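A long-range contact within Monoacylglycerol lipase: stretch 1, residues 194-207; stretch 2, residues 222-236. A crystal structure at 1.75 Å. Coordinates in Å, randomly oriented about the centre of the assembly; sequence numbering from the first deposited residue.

Stretch 1 194-207: PVLLLVGTADIITP
Stretch 2 222-236: DKTIMEFKGAYHEIF

Strands 195-200 and 223-228 run parallel, 13° between their axes and 4.7 Å apart at closest approach, with extended phi/psi, mostly near -125/135 but departing at Gly200 (-96/135) and Phe228 (-122/101). Register begins at Asp222, whose O accepts from Val195 N (3.0 Å). Lys223 pairs with Val195 (CA-CA 4.7 Å). Thr224 N then donates to Val195 O (3.0 Å), and Thr224 O accepts from Leu197 N (2.9 Å). Ile225 (chi1 t, chi2 t) pairs with Leu197 (m, t), CG1 lying 4.2 Å from Leu197 CB on the face shared with Val195 and Val199. Met226 N donates to Leu197 O (2.8 Å), its O accepts from Val199 N (3.0 Å). Phe228 (chi1 m, chi2 83°) donates N to Val199 O (2.9 Å), so Val195, Leu197 and Val199 each bond through both N and O, the alternation expected of a parallel pair; Phe228 CE1 meets Leu198 CD2 at 3.8 Å, at the ring edge.

A type II turn, Phe228 to Ala231, follows; Gly230, at 91/-16, donates N to Thr201 OG1 (2.7 Å, 178°; Thr201 chi1 p). Ala231 O accepts from Ala202 N (3.0 Å) within the facing type I turn, Gly200 to Asp203. A CB on Gly200 would lie 2.5 Å from Tyr232 O, a clash. His233 (t, 62°) donates ND1 to Asp203 OD2 (2.9 Å; Asp203 t, -5°), and Ile205 CG2 (chi1 m) sits 3.8 Å from the His233 ring centroid, 3° off its normal.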

# COMPACT_ATOMS: atom_id res chain seq x y z
N PRO A 194 -9.77 13.38 -2.76
CA PRO A 194 -10.63 12.49 -1.97
C PRO A 194 -9.89 11.24 -1.49
O PRO A 194 -8.98 10.74 -2.16
CB PRO A 194 -11.75 12.12 -2.95
CG PRO A 194 -11.79 13.26 -3.91
CD PRO A 194 -10.35 13.68 -4.08
N VAL A 195 -10.30 10.74 -0.33
CA VAL A 195 -9.61 9.65 0.36
C VAL A 195 -10.60 8.55 0.69
O VAL A 195 -11.71 8.82 1.17
CB VAL A 195 -8.93 10.15 1.66
CG1 VAL A 195 -8.38 8.97 2.47
CG2 VAL A 195 -7.84 11.16 1.35
N LEU A 196 -10.19 7.30 0.47
CA LEU A 196 -10.90 6.12 0.96
C LEU A 196 -9.91 5.24 1.71
O LEU A 196 -8.88 4.85 1.16
CB LEU A 196 -11.55 5.34 -0.18
CG LEU A 196 -12.15 3.98 0.16
CD1 LEU A 196 -13.30 4.10 1.18
CD2 LEU A 196 -12.62 3.26 -1.11
N LEU A 197 -10.22 4.94 2.98
CA LEU A 197 -9.43 4.03 3.79
C LEU A 197 -10.24 2.77 4.06
O LEU A 197 -11.42 2.85 4.41
CB LEU A 197 -9.04 4.69 5.12
CG LEU A 197 -8.37 6.06 5.00
CD1 LEU A 197 -8.18 6.66 6.39
CD2 LEU A 197 -7.01 5.93 4.31
N LEU A 198 -9.61 1.60 3.91
CA LEU A 198 -10.27 0.32 4.14
C LEU A 198 -9.44 -0.49 5.13
O LEU A 198 -8.25 -0.70 4.92
CB LEU A 198 -10.42 -0.47 2.83
CG LEU A 198 -11.07 0.23 1.64
CD1 LEU A 198 -10.03 0.37 0.55
CD2 LEU A 198 -12.26 -0.55 1.13
N VAL A 199 -10.08 -0.94 6.22
CA VAL A 199 -9.38 -1.67 7.27
C VAL A 199 -10.18 -2.88 7.71
O VAL A 199 -11.42 -2.89 7.66
CB VAL A 199 -9.06 -0.77 8.49
CG1 VAL A 199 -8.12 0.35 8.09
CG2 VAL A 199 -10.35 -0.21 9.08
N GLY A 200 -9.47 -3.92 8.14
CA GLY A 200 -10.07 -5.05 8.83
C GLY A 200 -9.92 -4.86 10.33
O GLY A 200 -8.85 -4.51 10.82
N THR A 201 -11.01 -5.12 11.07
CA THR A 201 -11.00 -4.80 12.50
C THR A 201 -10.09 -5.70 13.31
O THR A 201 -9.67 -5.31 14.41
CB THR A 201 -12.41 -4.87 13.09
OG1 THR A 201 -12.90 -6.21 13.02
CG2 THR A 201 -13.36 -3.93 12.37
N ALA A 202 -9.75 -6.89 12.81
CA ALA A 202 -8.90 -7.82 13.53
C ALA A 202 -7.46 -7.77 13.05
O ALA A 202 -6.66 -8.65 13.41
CB ALA A 202 -9.45 -9.24 13.41
N ASP A 203 -7.10 -6.76 12.27
CA ASP A 203 -5.76 -6.61 11.74
C ASP A 203 -4.80 -6.20 12.86
O ASP A 203 -4.98 -5.15 13.48
CB ASP A 203 -5.79 -5.56 10.63
CG ASP A 203 -4.47 -5.39 9.90
OD1 ASP A 203 -3.46 -6.01 10.28
OD2 ASP A 203 -4.47 -4.62 8.92
N ILE A 204 -3.80 -7.04 13.14
CA ILE A 204 -2.74 -6.67 14.07
C ILE A 204 -1.42 -6.37 13.37
O ILE A 204 -0.47 -5.95 14.04
CB ILE A 204 -2.54 -7.73 15.18
CG1 ILE A 204 -2.30 -9.12 14.60
CG2 ILE A 204 -3.75 -7.76 16.11
CD1 ILE A 204 -2.25 -10.19 15.68
N ILE A 205 -1.33 -6.58 12.06
CA ILE A 205 -0.12 -6.20 11.35
C ILE A 205 -0.07 -4.68 11.19
O ILE A 205 0.97 -4.05 11.41
CB ILE A 205 -0.07 -6.91 9.98
CG1 ILE A 205 0.08 -8.42 10.17
CG2 ILE A 205 1.08 -6.36 9.14
CD1 ILE A 205 -0.10 -9.22 8.92
N THR A 206 -1.19 -4.08 10.80
CA THR A 206 -1.37 -2.62 10.79
C THR A 206 -2.64 -2.34 11.57
O THR A 206 -3.74 -2.40 11.01
CB THR A 206 -1.45 -2.08 9.36
OG1 THR A 206 -2.45 -2.79 8.63
CG2 THR A 206 -0.12 -2.22 8.63
N PRO A 207 -2.53 -2.10 12.86
CA PRO A 207 -3.73 -1.86 13.68
C PRO A 207 -4.62 -0.80 13.07
O PRO A 207 -4.16 0.28 12.77
CB PRO A 207 -3.16 -1.39 15.00
CG PRO A 207 -1.87 -2.11 15.09
CD PRO A 207 -1.32 -2.13 13.69
N ASP A 222 -14.15 15.20 1.39
CA ASP A 222 -14.51 13.93 0.76
C ASP A 222 -13.56 12.85 1.26
O ASP A 222 -12.61 12.44 0.59
CB ASP A 222 -14.49 14.06 -0.76
CG ASP A 222 -15.10 12.86 -1.47
OD1 ASP A 222 -15.43 11.85 -0.80
OD2 ASP A 222 -15.27 12.93 -2.70
N LYS A 223 -13.80 12.40 2.49
CA LYS A 223 -13.04 11.32 3.10
C LYS A 223 -13.99 10.24 3.60
O LYS A 223 -15.10 10.54 4.07
CB LYS A 223 -12.18 11.84 4.26
CG LYS A 223 -12.97 12.55 5.34
CD LYS A 223 -12.07 13.07 6.45
CE LYS A 223 -12.89 13.55 7.62
NZ LYS A 223 -12.03 14.10 8.71
N THR A 224 -13.56 8.99 3.48
CA THR A 224 -14.37 7.83 3.83
C THR A 224 -13.48 6.78 4.47
O THR A 224 -12.36 6.55 4.02
CB THR A 224 -15.07 7.25 2.59
OG1 THR A 224 -15.90 8.26 1.99
CG2 THR A 224 -15.93 6.04 2.95
N ILE A 225 -13.97 6.15 5.55
CA ILE A 225 -13.30 5.00 6.13
C ILE A 225 -14.29 3.86 6.23
O ILE A 225 -15.43 4.05 6.68
CB ILE A 225 -12.67 5.33 7.50
CG1 ILE A 225 -11.99 4.09 8.08
CG2 ILE A 225 -13.72 5.89 8.47
CD1 ILE A 225 -11.06 4.40 9.24
N MET A 226 -13.89 2.68 5.74
CA MET A 226 -14.73 1.50 5.75
C MET A 226 -14.06 0.39 6.54
O MET A 226 -12.91 0.03 6.25
CB MET A 226 -15.01 1.01 4.33
CG MET A 226 -15.72 2.03 3.47
SD MET A 226 -16.10 1.32 1.87
CE MET A 226 -17.28 0.06 2.35
N GLU A 227 -14.77 -0.15 7.52
CA GLU A 227 -14.26 -1.24 8.34
C GLU A 227 -14.93 -2.55 7.95
O GLU A 227 -16.11 -2.59 7.60
CB GLU A 227 -14.51 -0.95 9.83
CG GLU A 227 -13.98 0.41 10.26
CD GLU A 227 -13.66 0.47 11.73
OE1 GLU A 227 -13.72 -0.59 12.39
OE2 GLU A 227 -13.37 1.58 12.22
N PHE A 228 -14.17 -3.63 8.04
CA PHE A 228 -14.64 -4.96 7.69
C PHE A 228 -14.48 -5.84 8.93
O PHE A 228 -13.37 -6.29 9.24
CB PHE A 228 -13.89 -5.49 6.48
CG PHE A 228 -14.11 -4.67 5.24
CD1 PHE A 228 -13.38 -3.52 5.02
CD2 PHE A 228 -15.09 -5.03 4.32
CE1 PHE A 228 -13.61 -2.74 3.90
CE2 PHE A 228 -15.32 -4.27 3.20
CZ PHE A 228 -14.57 -3.12 2.98
N LYS A 229 -15.59 -6.05 9.62
CA LYS A 229 -15.56 -6.65 10.95
C LYS A 229 -14.99 -8.07 10.90
O LYS A 229 -15.50 -8.93 10.18
CB LYS A 229 -16.97 -6.67 11.53
CG LYS A 229 -17.05 -7.26 12.93
CD LYS A 229 -18.47 -7.23 13.45
CE LYS A 229 -18.56 -7.82 14.85
NZ LYS A 229 -17.69 -7.09 15.80
N GLY A 230 -13.92 -8.29 11.66
CA GLY A 230 -13.30 -9.59 11.77
C GLY A 230 -12.19 -9.86 10.78
O GLY A 230 -11.41 -10.80 10.99
N ALA A 231 -12.07 -9.07 9.72
CA ALA A 231 -11.06 -9.34 8.71
C ALA A 231 -9.66 -9.08 9.26
O ALA A 231 -9.47 -8.26 10.16
CB ALA A 231 -11.30 -8.48 7.46
N TYR A 232 -8.69 -9.80 8.71
CA TYR A 232 -7.28 -9.64 9.07
C TYR A 232 -6.67 -8.54 8.19
O TYR A 232 -7.36 -7.66 7.68
CB TYR A 232 -6.55 -10.97 8.91
CG TYR A 232 -6.87 -12.01 9.97
CD1 TYR A 232 -7.78 -11.75 10.98
CD2 TYR A 232 -6.25 -13.25 9.95
CE1 TYR A 232 -8.07 -12.71 11.94
CE2 TYR A 232 -6.53 -14.21 10.90
CZ TYR A 232 -7.44 -13.93 11.89
OH TYR A 232 -7.72 -14.89 12.85
N HIS A 233 -5.34 -8.60 8.01
CA HIS A 233 -4.60 -7.55 7.30
C HIS A 233 -4.97 -7.50 5.82
O HIS A 233 -5.12 -6.42 5.25
CB HIS A 233 -3.11 -7.79 7.48
CG HIS A 233 -2.23 -6.77 6.84
ND1 HIS A 233 -2.25 -5.43 7.19
CD2 HIS A 233 -1.28 -6.88 5.87
CE1 HIS A 233 -1.36 -4.77 6.47
NE2 HIS A 233 -0.77 -5.63 5.66
N GLU A 234 -5.10 -8.66 5.19
CA GLU A 234 -5.48 -8.74 3.78
C GLU A 234 -6.97 -9.06 3.70
O GLU A 234 -7.39 -10.17 4.05
CB GLU A 234 -4.66 -9.78 3.04
CG GLU A 234 -3.21 -9.38 2.88
CD GLU A 234 -2.40 -10.36 2.08
OE1 GLU A 234 -2.97 -11.36 1.59
OE2 GLU A 234 -1.18 -10.14 1.94
N ILE A 235 -7.76 -8.08 3.27
CA ILE A 235 -9.19 -8.29 3.09
C ILE A 235 -9.50 -8.88 1.72
O ILE A 235 -10.60 -9.41 1.52
CB ILE A 235 -9.96 -6.97 3.31
CG1 ILE A 235 -9.44 -6.26 4.56
CG2 ILE A 235 -11.45 -7.21 3.48
CD1 ILE A 235 -9.89 -4.83 4.70
N PHE A 236 -8.53 -8.85 0.79
CA PHE A 236 -8.76 -9.19 -0.62
C PHE A 236 -9.36 -10.58 -0.80
O PHE A 236 -10.21 -10.78 -1.68
CB PHE A 236 -7.45 -9.11 -1.41
CG PHE A 236 -6.81 -7.77 -1.41
CD1 PHE A 236 -5.93 -7.41 -0.40
CD2 PHE A 236 -7.07 -6.86 -2.43
CE1 PHE A 236 -5.33 -6.16 -0.39
CE2 PHE A 236 -6.47 -5.61 -2.43
CZ PHE A 236 -5.61 -5.26 -1.41
O HOH W 1 -14.16 9.58 0.17